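Long-range contacts in transcriptional regulator (Bacillus halodurans, PDB 1Z4E), which probably transfers acyl groups as a member of the GNAT acetyltransferase superfamily, although it was described as a transcriptional regulator: residues A[14-22]-A[33-43]; A[67-75]-A[106-117]. All coordinates share one frame; numbering follows the deposited sequence.

Contact 1. Residues A[14-22]-A[33-43]; sequences DLEQMVHML and RYEKPLPVSYV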
loop_
_atom_site.group_PDB
_atom_site.type_symbol
_atom_site.label_atom_id
_atom_site.label_comp_id
_atom_site.label_asym_id
_atom_site.label_seq_id
_atom_site.Cartn_x
_atom_site.Cartn_y
_atom_site.Cartn_z
ATOM N N ASP A 14 -4.221 15.439 -18.589
ATOM C CA ASP A 14 -3.657 15.984 -17.352
ATOM C C ASP A 14 -2.239 15.490 -17.097
ATOM O O ASP A 14 -1.532 16.028 -16.235
ATOM C CB ASP A 14 -4.503 15.564 -16.141
ATOM C CG ASP A 14 -5.969 15.878 -16.308
ATOM O OD1 ASP A 14 -6.290 17.006 -16.730
ATOM O OD2 ASP A 14 -6.803 15.000 -16.000
ATOM N N LEU A 15 -1.831 14.465 -17.836
ATOM C CA LEU A 15 -0.525 13.849 -17.623
ATOM C C LEU A 15 0.657 14.799 -17.604
ATOM O O LEU A 15 1.512 14.698 -16.728
ATOM C CB LEU A 15 -0.275 12.747 -18.655
ATOM C CG LEU A 15 0.922 11.841 -18.339
ATOM C CD1 LEU A 15 0.770 11.227 -16.946
ATOM C CD2 LEU A 15 1.016 10.741 -19.390
ATOM N N GLU A 16 0.713 15.717 -18.562
ATOM C CA GLU A 16 1.822 16.664 -18.625
ATOM C C GLU A 16 1.916 17.487 -17.339
ATOM O O GLU A 16 3.006 17.648 -16.765
ATOM C CB GLU A 16 1.660 17.578 -19.850
ATOM C CG GLU A 16 2.823 18.531 -20.112
ATOM C CD GLU A 16 2.703 19.833 -19.343
ATOM O OE1 GLU A 16 1.578 20.361 -19.256
ATOM O OE2 GLU A 16 3.731 20.339 -18.845
ATOM N N GLN A 17 0.781 18.000 -16.872
ATOM C CA GLN A 17 0.783 18.792 -15.649
ATOM C C GLN A 17 1.080 17.943 -14.418
ATOM O O GLN A 17 1.759 18.403 -13.506
ATOM C CB GLN A 17 -0.553 19.521 -15.461
ATOM C CG GLN A 17 -0.792 20.630 -16.467
ATOM C CD GLN A 17 -2.100 21.352 -16.222
ATOM O OE1 GLN A 17 -2.268 22.034 -15.207
ATOM N NE2 GLN A 17 -3.039 21.202 -17.150
ATOM N N MET A 18 0.580 16.710 -14.381
ATOM C CA MET A 18 0.843 15.850 -13.223
ATOM C C MET A 18 2.340 15.546 -13.094
ATOM O O MET A 18 2.901 15.634 -11.999
ATOM C CB MET A 18 0.045 14.537 -13.314
ATOM C CG MET A 18 -1.472 14.692 -13.078
ATOM S SD MET A 18 -2.356 13.094 -12.821
ATOM C CE MET A 18 -2.207 12.374 -14.422
ATOM N N VAL A 19 2.984 15.193 -14.209
ATOM C CA VAL A 19 4.418 14.889 -14.190
ATOM C C VAL A 19 5.202 16.122 -13.743
ATOM O O VAL A 19 6.143 16.013 -12.959
ATOM C CB VAL A 19 4.933 14.443 -15.584
ATOM C CG1 VAL A 19 6.449 14.208 -15.538
ATOM C CG2 VAL A 19 4.223 13.168 -16.012
ATOM N N HIS A 20 4.807 17.294 -14.232
ATOM C CA HIS A 20 5.487 18.526 -13.844
ATOM C C HIS A 20 5.383 18.730 -12.320
ATOM O O HIS A 20 6.368 19.087 -11.667
ATOM C CB HIS A 20 4.881 19.726 -14.578
ATOM C CG HIS A 20 5.661 20.992 -14.404
ATOM N ND1 HIS A 20 6.948 21.144 -14.877
ATOM C CD2 HIS A 20 5.348 22.157 -13.789
ATOM C CE1 HIS A 20 7.393 22.347 -14.559
ATOM N NE2 HIS A 20 6.443 22.982 -13.898
ATOM N N MET A 21 4.197 18.488 -11.759
ATOM C CA MET A 21 3.975 18.644 -10.319
ATOM C C MET A 21 4.867 17.664 -9.554
ATOM O O MET A 21 5.482 18.022 -8.545
ATOM C CB MET A 21 2.490 18.410 -9.978
ATOM C CG MET A 21 2.068 18.854 -8.557
ATOM S SD MET A 21 0.258 18.853 -8.256
ATOM C CE MET A 21 -0.280 20.101 -9.391
ATOM N N LEU A 22 4.952 16.429 -10.037
ATOM C CA LEU A 22 5.792 15.425 -9.386
ATOM C C LEU A 22 7.263 15.844 -9.379
ATOM O O LEU A 22 7.941 15.753 -8.352
ATOM C CB LEU A 22 5.658 14.072 -10.090
ATOM C CG LEU A 22 4.315 13.345 -9.966
ATOM C CD1 LEU A 22 4.343 12.064 -10.805
ATOM C CD2 LEU A 22 4.040 13.025 -8.500
ATOM N N ARG A 33 11.496 12.733 -13.683
ATOM C CA ARG A 33 12.139 13.229 -14.889
ATOM C C ARG A 33 11.111 13.951 -15.743
ATOM O O ARG A 33 10.419 13.338 -16.555
ATOM C CB ARG A 33 12.749 12.075 -15.684
ATOM C CG ARG A 33 13.539 12.512 -16.914
ATOM C CD ARG A 33 13.916 11.316 -17.782
ATOM N NE ARG A 33 14.550 10.255 -17.004
ATOM C CZ ARG A 33 15.691 10.393 -16.334
ATOM N NH1 ARG A 33 16.334 11.553 -16.344
ATOM N NH2 ARG A 33 16.187 9.370 -15.645
ATOM N N TYR A 34 10.997 15.257 -15.549
ATOM C CA TYR A 34 10.060 16.035 -16.337
ATOM C C TYR A 34 10.763 16.572 -17.575
ATOM O O TYR A 34 11.836 17.168 -17.481
ATOM C CB TYR A 34 9.512 17.218 -15.546
ATOM C CG TYR A 34 8.642 18.126 -16.393
ATOM C CD1 TYR A 34 7.356 17.735 -16.778
ATOM C CD2 TYR A 34 9.113 19.363 -16.834
ATOM C CE1 TYR A 34 6.561 18.560 -17.580
ATOM C CE2 TYR A 34 8.328 20.192 -17.636
ATOM C CZ TYR A 34 7.054 19.785 -18.003
ATOM O OH TYR A 34 6.274 20.606 -18.785
ATOM N N GLU A 35 10.156 16.344 -18.732
ATOM C CA GLU A 35 10.689 16.851 -19.983
ATOM C C GLU A 35 9.619 16.714 -21.062
ATOM O O GLU A 35 8.604 16.039 -20.859
ATOM C CB GLU A 35 11.975 16.106 -20.367
ATOM C CG GLU A 35 11.827 14.629 -20.663
ATOM C CD GLU A 35 13.168 13.909 -20.652
ATOM O OE1 GLU A 35 13.270 12.820 -21.253
ATOM O OE2 GLU A 35 14.120 14.427 -20.026
ATOM N N LYS A 36 9.831 17.395 -22.183
ATOM C CA LYS A 36 8.907 17.352 -23.306
ATOM C C LYS A 36 9.697 16.890 -24.523
ATOM O O LYS A 36 10.688 17.517 -24.898
ATOM C CB LYS A 36 8.328 18.740 -23.585
ATOM C CG LYS A 36 7.619 19.388 -22.416
ATOM C CD LYS A 36 7.162 20.787 -22.793
ATOM C CE LYS A 36 6.462 21.471 -21.643
ATOM N NZ LYS A 36 5.902 22.787 -22.044
ATOM N N PRO A 37 9.278 15.783 -25.153
ATOM C CA PRO A 37 8.122 14.955 -24.790
ATOM C C PRO A 37 8.292 14.236 -23.449
ATOM O O PRO A 37 9.406 14.053 -22.966
ATOM C CB PRO A 37 8.024 13.981 -25.959
ATOM C CG PRO A 37 9.469 13.792 -26.334
ATOM C CD PRO A 37 9.985 15.211 -26.312
ATOM N N LEU A 38 7.175 13.834 -22.856
ATOM C CA LEU A 38 7.194 13.127 -21.576
ATOM C C LEU A 38 7.828 11.742 -21.721
ATOM O O LEU A 38 7.643 11.071 -22.742
ATOM C CB LEU A 38 5.762 12.968 -21.048
ATOM C CG LEU A 38 4.951 14.241 -20.771
ATOM C CD1 LEU A 38 3.490 13.876 -20.518
ATOM C CD2 LEU A 38 5.538 14.972 -19.566
ATOM N N PRO A 39 8.593 11.299 -20.706
ATOM C CA PRO A 39 9.229 9.978 -20.763
ATOM C C PRO A 39 8.143 8.907 -20.881
ATOM O O PRO A 39 7.135 8.961 -20.172
ATOM C CB PRO A 39 9.980 9.899 -19.435
ATOM C CG PRO A 39 10.338 11.335 -19.168
ATOM C CD PRO A 39 9.055 12.055 -19.527
ATOM N N VAL A 40 8.344 7.934 -21.761
ATOM C CA VAL A 40 7.338 6.898 -21.963
ATOM C C VAL A 40 7.024 6.091 -20.709
ATOM O O VAL A 40 5.937 5.525 -20.590
ATOM C CB VAL A 40 7.742 5.930 -23.098
ATOM C CG1 VAL A 40 7.847 6.699 -24.410
ATOM C CG2 VAL A 40 9.059 5.247 -22.764
ATOM N N SER A 41 7.965 6.040 -19.775
ATOM C CA SER A 41 7.750 5.298 -18.536
ATOM C C SER A 41 6.504 5.811 -17.805
ATOM O O SER A 41 5.763 5.027 -17.213
ATOM C CB SER A 41 8.976 5.416 -17.625
ATOM O OG SER A 41 9.217 6.764 -17.266
ATOM N N TYR A 42 6.270 7.122 -17.846
ATOM C CA TYR A 42 5.089 7.701 -17.196
ATOM C C TYR A 42 3.841 7.290 -17.968
ATOM O O TYR A 42 2.779 7.052 -17.387
ATOM C CB TYR A 42 5.163 9.232 -17.165
ATOM C CG TYR A 42 6.159 9.812 -16.182
ATOM C CD1 TYR A 42 5.964 9.692 -14.807
ATOM C CD2 TYR A 42 7.295 10.484 -16.631
ATOM C CE1 TYR A 42 6.879 10.231 -13.902
ATOM C CE2 TYR A 42 8.218 11.023 -15.738
ATOM C CZ TYR A 42 8.004 10.895 -14.375
ATOM O OH TYR A 42 8.915 11.430 -13.495
ATOM N N VAL A 43 3.970 7.213 -19.288
ATOM C CA VAL A 43 2.847 6.835 -20.137
ATOM C C VAL A 43 2.439 5.387 -19.908
ATOM O O VAL A 43 1.254 5.084 -19.805
ATOM C CB VAL A 43 3.180 7.017 -21.629
ATOM C CG1 VAL A 43 1.997 6.555 -22.482
ATOM C CG2 VAL A 43 3.499 8.477 -21.911
#
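With CG anti to the backbone N in both Glu16 (chi1 -174°) and Tyr34, the carboxylate and the phenol are swung across to each other, and a bend at chi2 of Glu16 (-86°) completes the approach. The result is a short hydrogen bond of 2.6 Å from Tyr34 OH to Glu16 OE2, which receives it nearly end-on to its C-O bond. Lys36 NZ stands 4.6 Å from Glu16 OE2, too far for a salt bridge, though its charge would probably favour the ionised carboxylate. His20 meets the phenol ring from over one face, turning its own edge to it in a T-shaped pair, centroids 4.4 Å apart and planes at 66°; His20 CB lies over the same ring. Val19 CG1 reaches the Tyr34 ring at its edge, yet sits over a face of Tyr42, 3.6 Å from Tyr42 CE2, a CH-pi contact. One methyl therefore serves two rings, one by its face and the other by its edge. Leu38 lies along the helix, its CD1 3.8 Å from Glu16 CA and 3.9 Å from Leu15 CG, while its CD2 meets Val19 CB. Tyr42 OH accepts a hydrogen bond from Arg33 N and is also bonded to Glu32 OE1, so this phenol, near the start of helix 40-51, is tied back to the chain at Glu32 and Arg33. Helix 15-24 therefore carries this loop and the start of helix 40-51 on one flank, while Met18 and Asp14 pack against strand 55-62, Met21 and Leu22 touch Met69 of strand 65-76, and Leu78 of the second subunit packs on Leu15.

Contact 2. Residues A[67-75]-A[106-117]; sequences VGMLQVTFT and LVCWAIERAKER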
loop_
_atom_site.group_PDB
_atom_site.type_symbol
_atom_site.label_atom_id
_atom_site.label_comp_id
_atom_site.label_asym_id
_atom_site.label_seq_id
_atom_site.Cartn_x
_atom_site.Cartn_y
_atom_site.Cartn_z
ATOM N N VAL A 67 -4.305 21.689 -9.846
ATOM C CA VAL A 67 -3.707 22.254 -8.647
ATOM C C VAL A 67 -3.424 21.236 -7.554
ATOM O O VAL A 67 -2.937 21.593 -6.481
ATOM C CB VAL A 67 -4.586 23.390 -8.087
ATOM C CG1 VAL A 67 -4.722 24.471 -9.140
ATOM C CG2 VAL A 67 -5.962 22.864 -7.692
ATOM N N GLY A 68 -3.718 19.969 -7.834
ATOM C CA GLY A 68 -3.475 18.929 -6.853
ATOM C C GLY A 68 -3.680 17.555 -7.455
ATOM O O GLY A 68 -4.410 17.402 -8.431
ATOM N N MET A 69 -3.037 16.549 -6.874
ATOM C CA MET A 69 -3.159 15.188 -7.380
ATOM C C MET A 69 -2.834 14.165 -6.298
ATOM O O MET A 69 -2.209 14.484 -5.287
ATOM C CB MET A 69 -2.187 14.977 -8.561
ATOM C CG MET A 69 -0.700 15.027 -8.159
ATOM S SD MET A 69 0.535 14.949 -9.530
ATOM C CE MET A 69 0.507 13.208 -9.880
ATOM N N LEU A 70 -3.268 12.932 -6.528
ATOM C CA LEU A 70 -2.961 11.822 -5.638
ATOM C C LEU A 70 -3.360 10.551 -6.362
ATOM O O LEU A 70 -4.112 10.589 -7.345
ATOM C CB LEU A 70 -3.720 11.924 -4.303
ATOM C CG LEU A 70 -5.251 11.797 -4.260
ATOM C CD1 LEU A 70 -5.683 10.367 -4.583
ATOM C CD2 LEU A 70 -5.743 12.170 -2.877
ATOM N N GLN A 71 -2.833 9.427 -5.900
ATOM C CA GLN A 71 -3.205 8.146 -6.472
ATOM C C GLN A 71 -3.841 7.390 -5.323
ATOM O O GLN A 71 -3.426 7.541 -4.172
ATOM C CB GLN A 71 -1.989 7.376 -6.990
ATOM C CG GLN A 71 -2.388 6.130 -7.794
ATOM C CD GLN A 71 -1.201 5.397 -8.402
ATOM O OE1 GLN A 71 -0.169 5.999 -8.694
ATOM N NE2 GLN A 71 -1.354 4.096 -8.620
ATOM N N VAL A 72 -4.868 6.606 -5.617
ATOM C CA VAL A 72 -5.521 5.829 -4.582
ATOM C C VAL A 72 -5.766 4.429 -5.135
ATOM O O VAL A 72 -6.171 4.267 -6.295
ATOM C CB VAL A 72 -6.842 6.497 -4.125
ATOM C CG1 VAL A 72 -7.832 6.556 -5.281
ATOM C CG2 VAL A 72 -7.429 5.737 -2.934
ATOM N N THR A 73 -5.475 3.423 -4.314
ATOM C CA THR A 73 -5.633 2.026 -4.701
ATOM C C THR A 73 -6.516 1.304 -3.683
ATOM O O THR A 73 -6.287 1.398 -2.472
ATOM C CB THR A 73 -4.266 1.316 -4.757
ATOM O OG1 THR A 73 -3.759 1.158 -3.426
ATOM C CG2 THR A 73 -3.271 2.140 -5.543
ATOM N N PHE A 74 -7.522 0.591 -4.183
ATOM C CA PHE A 74 -8.464 -0.148 -3.345
ATOM C C PHE A 74 -8.084 -1.613 -3.470
ATOM O O PHE A 74 -8.102 -2.166 -4.569
ATOM C CB PHE A 74 -9.887 0.086 -3.849
ATOM C CG PHE A 74 -10.226 1.534 -4.020
ATOM C CD1 PHE A 74 -10.426 2.351 -2.915
ATOM C CD2 PHE A 74 -10.312 2.093 -5.294
ATOM C CE1 PHE A 74 -10.704 3.714 -3.073
ATOM C CE2 PHE A 74 -10.587 3.447 -5.464
ATOM C CZ PHE A 74 -10.783 4.260 -4.354
ATOM N N THR A 75 -7.758 -2.238 -2.346
ATOM C CA THR A 75 -7.286 -3.625 -2.351
ATOM C C THR A 75 -7.893 -4.507 -1.254
ATOM O O THR A 75 -8.103 -4.056 -0.134
ATOM C CB THR A 75 -5.742 -3.633 -2.159
ATOM O OG1 THR A 75 -5.147 -2.730 -3.099
ATOM C CG2 THR A 75 -5.157 -5.037 -2.359
ATOM N N LEU A 106 -8.865 17.270 -1.512
ATOM C CA LEU A 106 -8.500 16.119 -2.327
ATOM C C LEU A 106 -8.502 14.820 -1.515
ATOM O O LEU A 106 -9.042 13.803 -1.956
ATOM C CB LEU A 106 -7.124 16.365 -2.964
ATOM C CG LEU A 106 -6.649 15.453 -4.092
ATOM C CD1 LEU A 106 -7.672 15.432 -5.233
ATOM C CD2 LEU A 106 -5.295 15.963 -4.588
ATOM N N VAL A 107 -7.908 14.847 -0.327
ATOM C CA VAL A 107 -7.865 13.655 0.512
ATOM C C VAL A 107 -9.260 13.297 1.040
ATOM O O VAL A 107 -9.628 12.125 1.090
ATOM C CB VAL A 107 -6.893 13.844 1.697
ATOM C CG1 VAL A 107 -6.954 12.643 2.630
ATOM C CG2 VAL A 107 -5.487 14.036 1.170
ATOM N N CYS A 108 -10.038 14.300 1.436
ATOM C CA CYS A 108 -11.388 14.032 1.927
ATOM C C CYS A 108 -12.224 13.387 0.819
ATOM O O CYS A 108 -13.019 12.484 1.072
ATOM C CB CYS A 108 -12.046 15.329 2.405
ATOM S SG CYS A 108 -11.384 15.923 3.990
ATOM N N TRP A 109 -12.027 13.846 -0.413
ATOM C CA TRP A 109 -12.750 13.304 -1.563
ATOM C C TRP A 109 -12.368 11.834 -1.739
ATOM O O TRP A 109 -13.228 10.965 -1.938
ATOM C CB TRP A 109 -12.372 14.084 -2.824
ATOM C CG TRP A 109 -13.241 13.805 -4.011
ATOM C CD1 TRP A 109 -14.368 14.484 -4.381
ATOM C CD2 TRP A 109 -13.036 12.794 -5.004
ATOM N NE1 TRP A 109 -14.871 13.961 -5.550
ATOM C CE2 TRP A 109 -14.073 12.925 -5.953
ATOM C CE3 TRP A 109 -12.074 11.793 -5.186
ATOM C CZ2 TRP A 109 -14.175 12.089 -7.071
ATOM C CZ3 TRP A 109 -12.176 10.963 -6.298
ATOM C CH2 TRP A 109 -13.219 11.119 -7.226
ATOM N N ALA A 110 -11.071 11.560 -1.660
ATOM C CA ALA A 110 -10.558 10.200 -1.802
ATOM C C ALA A 110 -11.092 9.295 -0.696
ATOM O O ALA A 110 -11.398 8.128 -0.937
ATOM C CB ALA A 110 -9.029 10.212 -1.779
ATOM N N ILE A 111 -11.190 9.832 0.517
ATOM C CA ILE A 111 -11.703 9.064 1.650
ATOM C C ILE A 111 -13.167 8.681 1.438
ATOM O O ILE A 111 -13.573 7.562 1.755
ATOM C CB ILE A 111 -11.583 9.859 2.965
ATOM C CG1 ILE A 111 -10.109 10.019 3.339
ATOM C CG2 ILE A 111 -12.355 9.156 4.074
ATOM C CD1 ILE A 111 -9.883 10.862 4.573
ATOM N N GLU A 112 -13.964 9.609 0.916
ATOM C CA GLU A 112 -15.371 9.310 0.661
ATOM C C GLU A 112 -15.470 8.262 -0.435
ATOM O O GLU A 112 -16.355 7.405 -0.421
ATOM C CB GLU A 112 -16.126 10.576 0.248
ATOM C CG GLU A 112 -16.407 11.485 1.425
ATOM C CD GLU A 112 -17.055 10.727 2.571
ATOM O OE1 GLU A 112 -18.104 10.090 2.323
ATOM O OE2 GLU A 112 -16.515 10.765 3.705
ATOM N N ARG A 113 -14.554 8.352 -1.390
ATOM C CA ARG A 113 -14.485 7.416 -2.502
ATOM C C ARG A 113 -14.241 6.020 -1.919
ATOM O O ARG A 113 -14.913 5.055 -2.286
ATOM C CB ARG A 113 -13.328 7.815 -3.421
ATOM C CG ARG A 113 -13.171 6.987 -4.686
ATOM C CD ARG A 113 -13.917 7.608 -5.843
ATOM N NE ARG A 113 -13.471 7.089 -7.136
ATOM C CZ ARG A 113 -14.079 7.358 -8.288
ATOM N NH1 ARG A 113 -15.154 8.136 -8.301
ATOM N NH2 ARG A 113 -13.619 6.850 -9.424
ATOM N N ALA A 114 -13.282 5.930 -1.000
ATOM C CA ALA A 114 -12.942 4.665 -0.347
ATOM C C ALA A 114 -14.141 4.075 0.391
ATOM O O ALA A 114 -14.394 2.873 0.298
ATOM C CB ALA A 114 -11.784 4.866 0.623
ATOM N N LYS A 115 -14.868 4.908 1.135
ATOM C CA LYS A 115 -16.045 4.430 1.860
ATOM C C LYS A 115 -17.046 3.872 0.849
ATOM O O LYS A 115 -17.642 2.812 1.066
ATOM C CB LYS A 115 -16.697 5.565 2.656
ATOM C CG LYS A 115 -15.872 6.076 3.825
ATOM C CD LYS A 115 -16.566 7.255 4.483
ATOM C CE LYS A 115 -15.781 7.799 5.667
ATOM N NZ LYS A 115 -16.458 9.006 6.227
ATOM N N GLU A 116 -17.225 4.595 -0.255
ATOM C CA GLU A 116 -18.137 4.170 -1.319
ATOM C C GLU A 116 -17.765 2.785 -1.841
ATOM O O GLU A 116 -18.643 1.975 -2.143
ATOM C CB GLU A 116 -18.091 5.156 -2.489
ATOM C CG GLU A 116 -18.952 6.391 -2.331
ATOM C CD GLU A 116 -18.608 7.463 -3.355
ATOM O OE1 GLU A 116 -18.104 7.110 -4.444
ATOM O OE2 GLU A 116 -18.844 8.656 -3.071
ATOM N N ARG A 117 -16.463 2.529 -1.957
ATOM C CA ARG A 117 -15.962 1.246 -2.450
ATOM C C ARG A 117 -16.047 0.139 -1.405
ATOM O O ARG A 117 -15.694 -1.006 -1.682
ATOM C CB ARG A 117 -14.501 1.369 -2.897
ATOM C CG ARG A 117 -14.261 2.278 -4.077
ATOM C CD ARG A 117 -14.954 1.780 -5.332
ATOM N NE ARG A 117 -14.705 2.692 -6.442
ATOM C CZ ARG A 117 -13.681 2.601 -7.285
ATOM N NH1 ARG A 117 -12.791 1.623 -7.170
ATOM N NH2 ARG A 117 -13.537 3.509 -8.237
#
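Phe74 turns one ring face to the bent side chain of Arg117, whose CG sits over the ring centre in a CH-pi contact, 3.8 Å from the centroid. This is helix-on-sheet packing of the GNAT fold: helix 102-116 lies on strand 65-76 with their local axes 9.5 Å apart and crossing at -31°. Further along Arg117, NH1 comes to 3.1 Å from Phe74 CD2, with the guanidinium and ring planes 48° apart. Glu56 OE2 forms salt bridges with both Arg117 NH2 and Arg113 NH2, which should steady the two arginines beside the ring. Arg113 CG meets Phe74 CZ at 3.6 Å, and Ala114 CA approaches Phe74 CE1. An alanine in place of Phe74 is likely to open a gap beside the Arg117 methylenes and leave its guanidinium without the ring it lies against, held mainly by Glu56. Toward the other end of the strand, Leu70 CG occupies the position between backbone N and carbonyl carbon (chi1 66°), and CD2 contacts Ala110 CB at 4.0 Å. The Leu70 and Leu106 side chains run alongside each other, pointing opposite ways, Leu70 CD2 meeting Leu106 CG at 3.6 Å. Beyond them, Leu106 CD2 rests against the strand backbone, 3.3 Å from Met69 N.

Overall arrangement
Contact 1 is complete before contact 2 begins along the chain, and their centres lie about 22 Å apart on opposite sides of the chain's centre. Strand 65-76 joins them: Leu70 and Phe74 point to helix 102-116, whereas Met69, between Gly68 and Leu70, points away from that helix and receives helix 15-24. There Met18 O lies 3.5 Å from Met69 SD, and Leu22 CD2 lies 3.8 Å from Met69 CE. The two contacts thus place helices on opposite faces of the mixed central sheet, as expected of a GNAT fold. Contact 2 is buried, while contact 1 is partly exposed, and both have residues in contact with the second subunit of the two-chain assembly.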